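Local atomic coordinates of retinol dehydratase (Spodoptera frugiperda, PDB entry 1FMJ), a protein that binds retinol and adenosine-3',5'-diphosphate in a sulfotransferase-type fold and probably dehydrates retinol. Residues G29-T34 with E118-I123; L85-L90 with L266-S271; L200-N205 with I303-E308; L244-E249 with I259-D264. One frame throughout, in Å; residues are numbered along the deposited sequence.

In the fold
The four contacts fall into two pairs on opposite sides of the chain's centre. Interactions 1 and 3, with centres 13 Å apart, touch each other: Phe-31 packs on Leu-203, and Ala-30 N probably hydrogen-bonds to Asn-205 OD1. Both border retinol, through Phe-31 and Tyr-120 in interaction 1 and Ile-303 in interaction 3. Interactions 2 and 4, also with centres 13 Å apart, meet at the C-terminal end of helix 255-265: interaction 4 uses the helix, interaction 2 the loop after it, and Leu-270 packs on Ile-259 and Ala-263. Interaction 4 meets adenosine-3',5'-diphosphate through Tyr-248, whereas in interaction 2 the side chain of Ile-86 lies about 14 Å from that nucleotide. The centres of interactions 1 and 4 are 38 Å apart.

Interaction 1. Residues G29-T34 with E118-I123. With CA (calcium ion), chain F; RTL (retinol), chain H.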
# COMPACT_ATOMS: atom_id res chain seq x y z
N GLY A 29 -19.50 1.21 -5.79
CA GLY A 29 -20.23 0.93 -7.02
C GLY A 29 -19.92 1.81 -8.22
O GLY A 29 -19.76 1.31 -9.33
N ALA A 30 -19.82 3.11 -8.00
CA ALA A 30 -19.54 4.04 -9.08
C ALA A 30 -18.20 3.74 -9.77
O ALA A 30 -18.07 3.92 -10.98
CB ALA A 30 -19.55 5.47 -8.55
N PHE A 31 -17.21 3.30 -9.00
CA PHE A 31 -15.91 3.01 -9.60
C PHE A 31 -16.03 1.83 -10.56
O PHE A 31 -16.67 0.84 -10.24
CB PHE A 31 -14.87 2.70 -8.53
CG PHE A 31 -13.47 2.70 -9.05
CD1 PHE A 31 -12.92 3.86 -9.58
CD2 PHE A 31 -12.71 1.53 -9.05
CE1 PHE A 31 -11.62 3.86 -10.10
CE2 PHE A 31 -11.42 1.52 -9.56
CZ PHE A 31 -10.88 2.69 -10.09
N PRO A 32 -15.40 1.93 -11.74
CA PRO A 32 -15.44 0.89 -12.77
C PRO A 32 -14.87 -0.49 -12.45
O PRO A 32 -15.53 -1.50 -12.72
CB PRO A 32 -14.70 1.54 -13.94
CG PRO A 32 -15.01 3.00 -13.76
CD PRO A 32 -14.79 3.16 -12.27
N THR A 33 -13.67 -0.56 -11.89
CA THR A 33 -13.06 -1.85 -11.59
C THR A 33 -13.80 -2.60 -10.47
O THR A 33 -14.14 -2.01 -9.45
CB THR A 33 -11.59 -1.69 -11.18
OG1 THR A 33 -10.94 -0.77 -12.07
CG2 THR A 33 -10.87 -3.02 -11.25
N THR A 34 -14.04 -3.89 -10.67
CA THR A 34 -14.75 -4.72 -9.69
C THR A 34 -13.79 -5.67 -8.97
O THR A 34 -12.65 -5.82 -9.38
CB THR A 34 -15.85 -5.56 -10.36
OG1 THR A 34 -15.27 -6.33 -11.42
CG2 THR A 34 -16.93 -4.67 -10.94
N GLU A 118 -13.30 3.68 -21.09
CA GLU A 118 -14.24 4.79 -21.26
C GLU A 118 -14.97 5.20 -19.99
O GLU A 118 -15.39 6.34 -19.85
CB GLU A 118 -15.29 4.47 -22.34
CG GLU A 118 -14.74 4.26 -23.75
CD GLU A 118 -14.21 2.85 -23.99
OE1 GLU A 118 -13.86 2.55 -25.16
OE2 GLU A 118 -14.14 2.05 -23.03
N GLU A 119 -15.12 4.25 -19.07
CA GLU A 119 -15.83 4.48 -17.82
C GLU A 119 -15.11 5.24 -16.70
O GLU A 119 -15.75 5.78 -15.80
CB GLU A 119 -16.30 3.14 -17.26
CG GLU A 119 -17.18 2.36 -18.22
CD GLU A 119 -17.42 0.95 -17.75
OE1 GLU A 119 -17.73 0.77 -16.56
OE2 GLU A 119 -17.31 0.02 -18.58
N TYR A 120 -13.78 5.30 -16.76
CA TYR A 120 -13.04 5.95 -15.69
C TYR A 120 -13.06 7.46 -15.56
O TYR A 120 -13.05 7.98 -14.45
CB TYR A 120 -11.59 5.47 -15.71
CG TYR A 120 -11.47 4.00 -15.43
CD1 TYR A 120 -11.31 3.08 -16.46
CD2 TYR A 120 -11.52 3.53 -14.12
CE1 TYR A 120 -11.19 1.72 -16.19
CE2 TYR A 120 -11.40 2.17 -13.85
CZ TYR A 120 -11.24 1.28 -14.89
OH TYR A 120 -11.10 -0.06 -14.62
N ASN A 121 -13.07 8.18 -16.68
CA ASN A 121 -13.07 9.63 -16.59
C ASN A 121 -14.42 10.15 -16.12
O ASN A 121 -14.54 11.30 -15.71
CB ASN A 121 -12.71 10.24 -17.94
CG ASN A 121 -13.30 9.48 -19.10
OD1 ASN A 121 -14.52 9.49 -19.31
ND2 ASN A 121 -12.44 8.80 -19.86
N ASP A 122 -15.42 9.28 -16.16
CA ASP A 122 -16.76 9.63 -15.74
C ASP A 122 -16.88 9.75 -14.22
O ASP A 122 -17.90 10.22 -13.70
CB ASP A 122 -17.76 8.59 -16.27
CG ASP A 122 -17.69 8.43 -17.78
OD1 ASP A 122 -17.07 9.29 -18.45
OD2 ASP A 122 -18.26 7.45 -18.31
N ILE A 123 -15.85 9.32 -13.50
CA ILE A 123 -15.87 9.40 -12.05
C ILE A 123 -15.36 10.77 -11.60
O ILE A 123 -15.37 11.09 -10.42
CB ILE A 123 -14.97 8.31 -11.41
CG1 ILE A 123 -13.49 8.62 -11.70
CG2 ILE A 123 -15.35 6.93 -11.95
CD1 ILE A 123 -12.53 7.54 -11.22
CA CA F . -16.13 8.48 -20.81
C1 RTL H . -7.57 6.07 -11.31
C2 RTL H . -8.75 5.53 -12.19
C3 RTL H . -8.27 4.75 -13.40
C4 RTL H . -6.90 4.41 -13.98
C5 RTL H . -5.89 5.02 -13.01
C6 RTL H . -6.12 5.74 -11.83
C7 RTL H . -5.02 6.26 -10.97
C8 RTL H . -4.35 5.52 -10.04
C9 RTL H . -3.27 6.03 -9.19
C10 RTL H . -2.70 5.14 -8.29
C11 RTL H . -1.60 5.35 -7.31
C12 RTL H . -1.94 4.85 -6.07
C13 RTL H . -1.27 4.77 -4.75
C14 RTL H . -1.64 4.27 -3.54
C15 RTL H . -1.26 2.89 -3.19
O1 RTL H . -0.04 2.83 -2.59
C16 RTL H . -7.92 5.40 -9.96
C17 RTL H . -7.89 7.57 -11.20
C18 RTL H . -4.47 4.75 -13.52
C19 RTL H . -2.81 7.49 -9.32
C20 RTL H . 0.11 5.42 -4.92
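Tyr-120 OH donates a hydrogen bond of 2.7 Å to Thr-33 OG1, which lies at the edge of the tyrosine ring, near its plane. Both oxygens have second partners, Asp-113 N for the phenol and Ile-111 O for the threonine, which link the pair to the loop 111-113. With OG1 beside its own backbone N (chi1 -44°), Thr-33 can meet the phenol. Pro-32 supplies a compact apolar cover: its CB sits over one face of the Tyr-120 ring, 3.7 Å from the centroid, in a CH-pi contact. Tyr-120 also turns an edge toward the face of Phe-31, an offset edge-to-face pair with planes at 64° and centroids 5.6 Å apart. Ile-123 CD1 reaches the edge of Phe-31, 4.0 Å from CE1. A phenylalanine in place of Tyr-120 would probably leave Thr-33 OG1 and Asp-113 N without this partner and the ring less firmly fixed. Beyond the aromatic pair, Glu-118 O, Asn-121 OD1 and Asp-122 OD1 bind calcium, the shortest bond being 2.4 Å from Asn-121 OD1. Tyr-120 CD2, 3.5 Å from retinol C3, and the edge of Phe-31 thus form part of an aromatic wall of the retinol pocket, beside a calcium-binding turn.

Interaction 2. Residues L85-L90 with L266-S271; sequences LIENDL and LGKKLS
Glu-87 and Leu-266 cross at about a right angle, the carboxylate of the glutamate lying against the two methyls of the leucine, with Glu-87 CD 3.6 Å from Leu-266 CD1. Lys-268 also meets Glu-87 at about a right angle, and its ammonium group completes a salt bridge, NZ standing 3.0 Å from Glu-87 OE1. The bond uses the syn lone pair of OE1, on the side of the other oxygen. Bends in the lysine chain, at chi2 (-69°) and chi4 (-57°), place CD and NZ so that Lys-268 NZ also donates to Leu-266 O at 2.8 Å. A water joins Glu-87 OE2 to that carbonyl as well, so the carbonyl receives two hydrogen bonds. A lysine suits this place because its cation faces both a carboxylate and the carbonyl end of helix 255-265, and each would be expected to stabilise the charge.

Next to the ion pair the contact turns apolar. Ile-86 crosses the aliphatic part of Lys-268 obliquely, its CG2 3.7 Å from Lys-268 CB, so the long lysine chain serves as hydrocarbon before it ends in charge. Leu-90 and Leu-270 also meet at an oblique angle, methyl to methyl, with CD1 of Leu-90 3.6 Å from CD2 of Leu-270. Leu-270 also touches Ile-275 and Leu-278 of helix 272-281. Gly-267, with its positive phi, ends helix 255-265 in a Schellman motif, and the chain that leaves it packs against the C-terminal end of helix 76-87, a helix-to-loop junction away from the ligand sites.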
# COMPACT_ATOMS: atom_id res chain seq x y z
N LEU A 85 17.35 5.72 0.07
CA LEU A 85 18.50 6.55 0.43
C LEU A 85 19.60 5.72 1.07
O LEU A 85 20.78 5.92 0.77
CB LEU A 85 18.07 7.68 1.37
CG LEU A 85 17.31 8.80 0.66
CD1 LEU A 85 16.66 9.76 1.67
CD2 LEU A 85 18.28 9.54 -0.25
N ILE A 86 19.22 4.80 1.95
CA ILE A 86 20.18 3.95 2.64
C ILE A 86 20.90 3.00 1.69
O ILE A 86 22.10 2.75 1.85
CB ILE A 86 19.48 3.14 3.75
CG1 ILE A 86 18.91 4.11 4.79
CG2 ILE A 86 20.48 2.16 4.39
CD1 ILE A 86 18.21 3.44 5.96
N GLU A 87 20.19 2.47 0.70
CA GLU A 87 20.79 1.57 -0.28
C GLU A 87 21.61 2.37 -1.28
O GLU A 87 22.47 1.82 -1.97
CB GLU A 87 19.72 0.77 -1.02
CG GLU A 87 18.89 -0.17 -0.17
CD GLU A 87 19.68 -1.36 0.35
OE1 GLU A 87 20.84 -1.16 0.77
OE2 GLU A 87 19.15 -2.49 0.35
N ASN A 88 21.36 3.68 -1.37
CA ASN A 88 22.09 4.51 -2.33
C ASN A 88 23.03 5.57 -1.77
O ASN A 88 23.13 6.67 -2.32
CB ASN A 88 21.10 5.15 -3.31
CG ASN A 88 20.66 4.19 -4.41
OD1 ASN A 88 21.43 3.89 -5.33
ND2 ASN A 88 19.43 3.69 -4.31
N ASP A 89 23.71 5.25 -0.68
CA ASP A 89 24.68 6.16 -0.07
C ASP A 89 24.14 7.54 0.28
O ASP A 89 24.82 8.54 0.09
CB ASP A 89 25.87 6.33 -1.01
CG ASP A 89 26.50 5.02 -1.40
OD1 ASP A 89 26.91 4.27 -0.49
OD2 ASP A 89 26.58 4.72 -2.61
N LEU A 90 22.91 7.58 0.80
CA LEU A 90 22.30 8.84 1.16
C LEU A 90 22.49 9.92 0.11
O LEU A 90 22.85 11.06 0.42
CB LEU A 90 22.83 9.33 2.51
CG LEU A 90 22.43 8.50 3.72
CD1 LEU A 90 23.40 7.33 3.87
CD2 LEU A 90 22.44 9.36 4.97
N LEU A 266 19.73 -3.86 6.32
CA LEU A 266 20.24 -3.74 4.95
C LEU A 266 21.75 -3.88 4.86
O LEU A 266 22.33 -3.73 3.78
CB LEU A 266 19.81 -2.40 4.34
CG LEU A 266 18.31 -2.25 4.09
CD1 LEU A 266 18.01 -0.89 3.52
CD2 LEU A 266 17.85 -3.35 3.14
N GLY A 267 22.38 -4.18 5.99
CA GLY A 267 23.82 -4.34 6.01
C GLY A 267 24.55 -3.04 5.70
O GLY A 267 25.62 -3.04 5.09
N LYS A 268 23.96 -1.92 6.12
CA LYS A 268 24.56 -0.61 5.88
C LYS A 268 24.80 0.14 7.20
O LYS A 268 23.93 0.17 8.07
CB LYS A 268 23.63 0.22 4.99
CG LYS A 268 23.25 -0.44 3.67
CD LYS A 268 24.43 -0.53 2.72
CE LYS A 268 24.02 -1.12 1.38
NZ LYS A 268 23.39 -2.46 1.53
N LYS A 269 25.98 0.73 7.34
CA LYS A 269 26.29 1.47 8.56
C LYS A 269 26.13 2.97 8.34
O LYS A 269 26.52 3.51 7.31
CB LYS A 269 27.70 1.16 9.05
CG LYS A 269 27.82 -0.19 9.77
CD LYS A 269 26.95 -0.22 11.03
CE LYS A 269 26.95 -1.61 11.68
NZ LYS A 269 26.13 -1.64 12.93
N LEU A 270 25.53 3.63 9.33
CA LEU A 270 25.29 5.07 9.27
C LEU A 270 25.84 5.75 10.51
O LEU A 270 25.80 5.19 11.60
CB LEU A 270 23.79 5.34 9.20
CG LEU A 270 22.97 4.63 8.12
CD1 LEU A 270 21.49 4.93 8.33
CD2 LEU A 270 23.42 5.09 6.75
N SER A 271 26.35 6.96 10.34
CA SER A 271 26.87 7.71 11.48
C SER A 271 25.66 8.38 12.12
O SER A 271 24.60 8.48 11.49
CB SER A 271 27.87 8.77 11.03
OG SER A 271 27.21 9.86 10.43
O HOH W 1 21.19 -4.50 1.14

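Interaction 3. Residues L200-N205 with I303-E308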
# COMPACT_ATOMS: atom_id res chain seq x y z
N LEU A 200 -9.38 10.53 -2.41
CA LEU A 200 -8.36 11.15 -3.26
C LEU A 200 -8.43 10.72 -4.73
O LEU A 200 -8.33 11.56 -5.63
CB LEU A 200 -6.97 10.82 -2.72
CG LEU A 200 -5.74 11.25 -3.53
CD1 LEU A 200 -5.50 12.75 -3.37
CD2 LEU A 200 -4.50 10.50 -3.05
N LEU A 201 -8.61 9.43 -4.96
CA LEU A 201 -8.66 8.89 -6.31
C LEU A 201 -10.06 8.66 -6.87
O LEU A 201 -10.23 7.98 -7.88
CB LEU A 201 -7.86 7.58 -6.36
CG LEU A 201 -6.45 7.72 -5.77
CD1 LEU A 201 -5.71 6.37 -5.79
CD2 LEU A 201 -5.69 8.77 -6.55
N TYR A 202 -11.06 9.24 -6.20
CA TYR A 202 -12.44 9.11 -6.62
C TYR A 202 -12.92 7.66 -6.62
O TYR A 202 -13.73 7.28 -7.46
CB TYR A 202 -12.63 9.70 -8.03
CG TYR A 202 -12.36 11.19 -8.14
CD1 TYR A 202 -11.18 11.67 -8.70
CD2 TYR A 202 -13.28 12.11 -7.64
CE1 TYR A 202 -10.92 13.04 -8.76
CE2 TYR A 202 -13.03 13.47 -7.69
CZ TYR A 202 -11.85 13.93 -8.25
OH TYR A 202 -11.61 15.29 -8.27
N LEU A 203 -12.42 6.86 -5.69
CA LEU A 203 -12.80 5.45 -5.61
C LEU A 203 -14.13 5.24 -4.88
O LEU A 203 -14.82 4.25 -5.13
CB LEU A 203 -11.71 4.65 -4.89
CG LEU A 203 -10.29 4.71 -5.44
CD1 LEU A 203 -9.39 3.80 -4.62
CD2 LEU A 203 -10.28 4.29 -6.90
N LEU A 204 -14.48 6.17 -4.00
CA LEU A 204 -15.71 6.05 -3.22
C LEU A 204 -16.88 6.87 -3.73
O LEU A 204 -16.69 7.95 -4.30
CB LEU A 204 -15.47 6.46 -1.76
CG LEU A 204 -14.46 5.67 -0.93
CD1 LEU A 204 -14.43 6.23 0.49
CD2 LEU A 204 -14.84 4.21 -0.91
N ASN A 205 -18.09 6.36 -3.51
CA ASN A 205 -19.30 7.07 -3.89
C ASN A 205 -19.33 8.30 -2.98
O ASN A 205 -19.16 8.18 -1.77
CB ASN A 205 -20.52 6.19 -3.63
CG ASN A 205 -20.57 4.98 -4.54
OD1 ASN A 205 -19.59 4.67 -5.23
ND2 ASN A 205 -21.70 4.28 -4.55
N ILE A 303 -6.75 13.94 -11.91
CA ILE A 303 -7.25 12.73 -11.27
C ILE A 303 -7.20 12.70 -9.74
O ILE A 303 -7.44 11.65 -9.14
CB ILE A 303 -6.51 11.49 -11.78
CG1 ILE A 303 -5.01 11.63 -11.50
CG2 ILE A 303 -6.79 11.28 -13.25
CD1 ILE A 303 -4.25 10.32 -11.64
N LEU A 304 -6.88 13.82 -9.12
CA LEU A 304 -6.85 13.88 -7.66
C LEU A 304 -8.00 14.77 -7.22
O LEU A 304 -8.22 15.83 -7.80
CB LEU A 304 -5.54 14.46 -7.15
CG LEU A 304 -4.23 13.75 -7.47
CD1 LEU A 304 -3.12 14.44 -6.68
CD2 LEU A 304 -4.31 12.27 -7.11
N ALA A 305 -8.72 14.36 -6.19
CA ALA A 305 -9.85 15.14 -5.68
C ALA A 305 -9.39 16.34 -4.87
O ALA A 305 -8.39 16.26 -4.13
CB ALA A 305 -10.74 14.25 -4.82
N ASP A 306 -10.10 17.46 -5.00
CA ASP A 306 -9.76 18.66 -4.24
C ASP A 306 -9.92 18.34 -2.76
O ASP A 306 -10.82 17.59 -2.37
CB ASP A 306 -10.72 19.82 -4.55
CG ASP A 306 -10.74 20.21 -6.02
OD1 ASP A 306 -9.69 20.12 -6.69
OD2 ASP A 306 -11.82 20.63 -6.49
N GLY A 307 -9.05 18.90 -1.92
CA GLY A 307 -9.16 18.66 -0.49
C GLY A 307 -8.64 17.33 -0.00
O GLY A 307 -8.95 16.91 1.12
N GLU A 308 -7.85 16.65 -0.83
CA GLU A 308 -7.28 15.36 -0.45
C GLU A 308 -5.84 15.33 -0.92
O GLU A 308 -5.51 15.85 -1.98
CB GLU A 308 -8.06 14.20 -1.07
CG GLU A 308 -9.36 13.91 -0.36
CD GLU A 308 -9.15 13.23 0.99
OE1 GLU A 308 -8.00 13.14 1.47
OE2 GLU A 308 -10.15 12.79 1.58
O HOH W 2 -10.00 16.04 -10.20
O HOH W 3 -12.55 17.27 -6.58
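Tyr-202 lays its ring against the backbone of Leu-304 and Ala-305. From CB the chain turns with CG anti to the carbonyl carbon (chi1 -64°), and CD1 then comes 3.8 Å from Ile-303 O, which lies at the ring's edge. That carbonyl is buried by the contact and has no hydrogen-bonding partner in the model. Next along the rim, CE1 touches Ala-305 N at 3.6 Å. Ala-305 CB stands over one face, near CE2 and 3.6 Å from Tyr-202 CZ, in a CH-pi contact; the small methyl lets the ring come close to the backbone. At the tip, Tyr-202 OH donates to one water at 2.6 Å, which passes a bond on to Leu-304 O. A second water donates to the same hydroxyl and accepts from Asp-306 N, so the phenol is bridged twice to the loop.

Beside the ring, Ala-305 N donates a hydrogen bond to Leu-200 O at 2.9 Å, in the carbonyl plane and on a lone pair, while Leu-304 CA makes a CA-H...O contact with the same oxygen. Leu-304 lies side by side with Leu-200 and Leu-201, its CD2 3.8 Å from Leu-201 CD2. Tyr-202, at positive phi, is the C-prime residue of the Schellman motif closing helix 187-200, and loop 303-308 packs against that end, with Ile-303, part of the retinol pocket, touching Tyr-135 and Leu-138 of helix 132-142.

Interaction 4. Residues L244-E249 with I259-D264. With A3P (adenosine-3'-5'-diphosphate), chain G.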
# COMPACT_ATOMS: atom_id res chain seq x y z
N LEU A 244 11.94 -7.65 7.80
CA LEU A 244 11.99 -6.64 8.85
C LEU A 244 10.57 -6.11 9.05
O LEU A 244 10.08 -5.31 8.25
CB LEU A 244 12.93 -5.49 8.47
CG LEU A 244 12.93 -4.31 9.45
CD1 LEU A 244 13.42 -4.77 10.81
CD2 LEU A 244 13.81 -3.18 8.92
N PHE A 245 9.92 -6.58 10.10
CA PHE A 245 8.56 -6.16 10.43
C PHE A 245 8.66 -4.91 11.30
O PHE A 245 9.33 -4.92 12.32
CB PHE A 245 7.84 -7.26 11.22
CG PHE A 245 6.35 -7.14 11.24
CD1 PHE A 245 5.56 -7.91 10.39
CD2 PHE A 245 5.72 -6.28 12.14
CE1 PHE A 245 4.17 -7.85 10.44
CE2 PHE A 245 4.32 -6.21 12.20
CZ PHE A 245 3.55 -7.00 11.35
N LEU A 246 7.99 -3.83 10.89
CA LEU A 246 8.02 -2.60 11.65
C LEU A 246 6.61 -2.06 11.83
O LEU A 246 5.69 -2.42 11.09
CB LEU A 246 8.86 -1.54 10.92
CG LEU A 246 10.32 -1.86 10.62
CD1 LEU A 246 10.95 -0.70 9.87
CD2 LEU A 246 11.08 -2.13 11.93
N PHE A 247 6.44 -1.20 12.83
CA PHE A 247 5.14 -0.60 13.10
C PHE A 247 5.23 0.90 12.83
O PHE A 247 6.15 1.57 13.29
CB PHE A 247 4.71 -0.83 14.55
CG PHE A 247 4.30 -2.25 14.84
CD1 PHE A 247 5.18 -3.12 15.46
CD2 PHE A 247 3.04 -2.70 14.50
CE1 PHE A 247 4.81 -4.43 15.74
CE2 PHE A 247 2.65 -4.01 14.78
CZ PHE A 247 3.54 -4.88 15.40
N TYR A 248 4.25 1.42 12.09
CA TYR A 248 4.21 2.83 11.75
C TYR A 248 4.32 3.72 12.99
O TYR A 248 4.94 4.78 12.95
CB TYR A 248 2.91 3.14 11.01
CG TYR A 248 2.65 4.61 10.81
CD1 TYR A 248 3.37 5.35 9.87
CD2 TYR A 248 1.68 5.26 11.56
CE1 TYR A 248 3.12 6.72 9.70
CE2 TYR A 248 1.42 6.61 11.39
CZ TYR A 248 2.14 7.33 10.46
OH TYR A 248 1.85 8.67 10.29
N GLU A 249 3.72 3.28 14.08
CA GLU A 249 3.76 4.05 15.31
C GLU A 249 5.20 4.27 15.81
O GLU A 249 5.54 5.36 16.27
CB GLU A 249 2.94 3.35 16.40
CG GLU A 249 1.42 3.39 16.19
CD GLU A 249 0.92 2.48 15.07
OE1 GLU A 249 1.62 1.51 14.72
OE2 GLU A 249 -0.19 2.73 14.55
N ILE A 259 15.44 4.06 11.89
CA ILE A 259 16.38 4.22 10.78
C ILE A 259 17.58 3.29 10.97
O ILE A 259 18.10 2.74 10.00
CB ILE A 259 16.87 5.68 10.67
CG1 ILE A 259 15.72 6.58 10.21
CG2 ILE A 259 18.03 5.76 9.68
CD1 ILE A 259 16.08 8.06 10.11
N ALA A 260 17.99 3.13 12.22
CA ALA A 260 19.12 2.27 12.55
C ALA A 260 18.76 0.81 12.31
O ALA A 260 19.55 0.05 11.75
CB ALA A 260 19.53 2.48 14.02
N ARG A 261 17.56 0.43 12.73
CA ARG A 261 17.13 -0.94 12.52
C ARG A 261 17.14 -1.25 11.03
O ARG A 261 17.61 -2.31 10.61
CB ARG A 261 15.72 -1.16 13.09
CG ARG A 261 15.64 -1.07 14.61
CD ARG A 261 14.27 -1.52 15.09
NE ARG A 261 14.06 -2.95 14.89
CZ ARG A 261 12.91 -3.58 15.11
NH1 ARG A 261 11.86 -2.90 15.54
NH2 ARG A 261 12.82 -4.89 14.91
N ILE A 262 16.63 -0.33 10.21
CA ILE A 262 16.60 -0.55 8.77
C ILE A 262 18.00 -0.61 8.17
O ILE A 262 18.25 -1.36 7.22
CB ILE A 262 15.76 0.54 8.06
CG1 ILE A 262 14.31 0.45 8.52
CG2 ILE A 262 15.85 0.36 6.54
CD1 ILE A 262 13.45 1.61 8.09
N ALA A 263 18.93 0.18 8.71
CA ALA A 263 20.30 0.18 8.21
C ALA A 263 20.96 -1.16 8.48
O ALA A 263 21.54 -1.76 7.58
CB ALA A 263 21.10 1.31 8.86
N ASP A 264 20.87 -1.64 9.71
CA ASP A 264 21.46 -2.93 10.07
C ASP A 264 20.89 -4.03 9.20
O ASP A 264 21.63 -4.85 8.65
CB ASP A 264 21.19 -3.27 11.54
CG ASP A 264 21.75 -2.24 12.49
OD1 ASP A 264 22.87 -1.74 12.23
OD2 ASP A 264 21.08 -1.93 13.49
P1 A3P G . -2.38 9.48 7.31
O1P A3P G . -3.46 9.33 6.32
O2P A3P G . -1.86 10.87 7.35
O3P A3P G . -2.85 9.09 8.65
P2 A3P G . 1.37 4.68 2.79
O4P A3P G . 2.60 5.32 2.32
O5P A3P G . 1.61 3.25 3.10
O6P A3P G . 0.30 4.83 1.76
O5' A3P G . 0.89 5.39 4.12
C5' A3P G . 0.55 6.77 4.15
C4' A3P G . 0.39 7.26 5.59
O4' A3P G . 1.71 7.64 6.07
C3' A3P G . -0.45 8.53 5.68
O3' A3P G . -1.19 8.50 6.93
C2' A3P G . 0.61 9.61 5.54
O2' A3P G . 0.24 10.95 5.83
C1' A3P G . 1.70 9.03 6.43
N9 A3P G . 3.02 9.63 6.17
C8 A3P G . 3.66 9.85 4.97
N7 A3P G . 4.84 10.41 5.07
C5 A3P G . 5.00 10.58 6.44
C6 A3P G . 6.05 11.13 7.26
N6 A3P G . 7.19 11.62 6.75
N1 A3P G . 5.88 11.13 8.64
C2 A3P G . 4.73 10.63 9.20
N3 A3P G . 3.67 10.09 8.54
C4 A3P G . 3.87 10.10 7.15
O HOH W 4 8.94 -4.32 15.11
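Leu-244 and Leu-246 both press on Ile-262, whose CG1 lies 3.7 Å from Leu-244 CD2 and 3.8 Å from Leu-246 CD1. Leu-244 and Ile-262 cross at about a right angle, and branched aliphatic chains suit such a meeting because their methyls can interlock without polar demands. At the margin Arg-261 runs past Leu-246 in the opposite direction, so that Leu-246 CD2 comes over one face of the guanidinium, 3.8 Å from NH1. A water takes a hydrogen bond from Arg-261 NH1 and gives one of 2.9 Å to Phe-245 O, tying the guanidinium to the strand, while its flat group lies against the methyls of the leucines.

Farther out, Ile-262 rests on Leu-82 and Ile-86 of helix 76-87, and Leu-246 on Val-181 and Leu-183 of the adjoining strand. Backbone bonds to Met-180, Tyr-182 and Ala-184 join strand 243-247 to strand 179-184, leaving it as an outermost strand of the parallel sheet. Its continuation carries Tyr-248, which touches the nucleotide: the phenol donates a 2.9 Å hydrogen bond from OH to N3 of adenosine-3',5'-diphosphate, and N3 lies at the edge of the tyrosine ring, in its plane. A phenylalanine in place of Tyr-248 would probably leave that nitrogen without this donor and the adenine less firmly positioned. Strand 244-247 and helix segment 259-264 run nearly antiparallel (170°), their axes 10.1 Å apart at closest, a beta-alpha unit at the edge of the P-loop-type alpha/beta sheet whose strand leads into the nucleotide pocket.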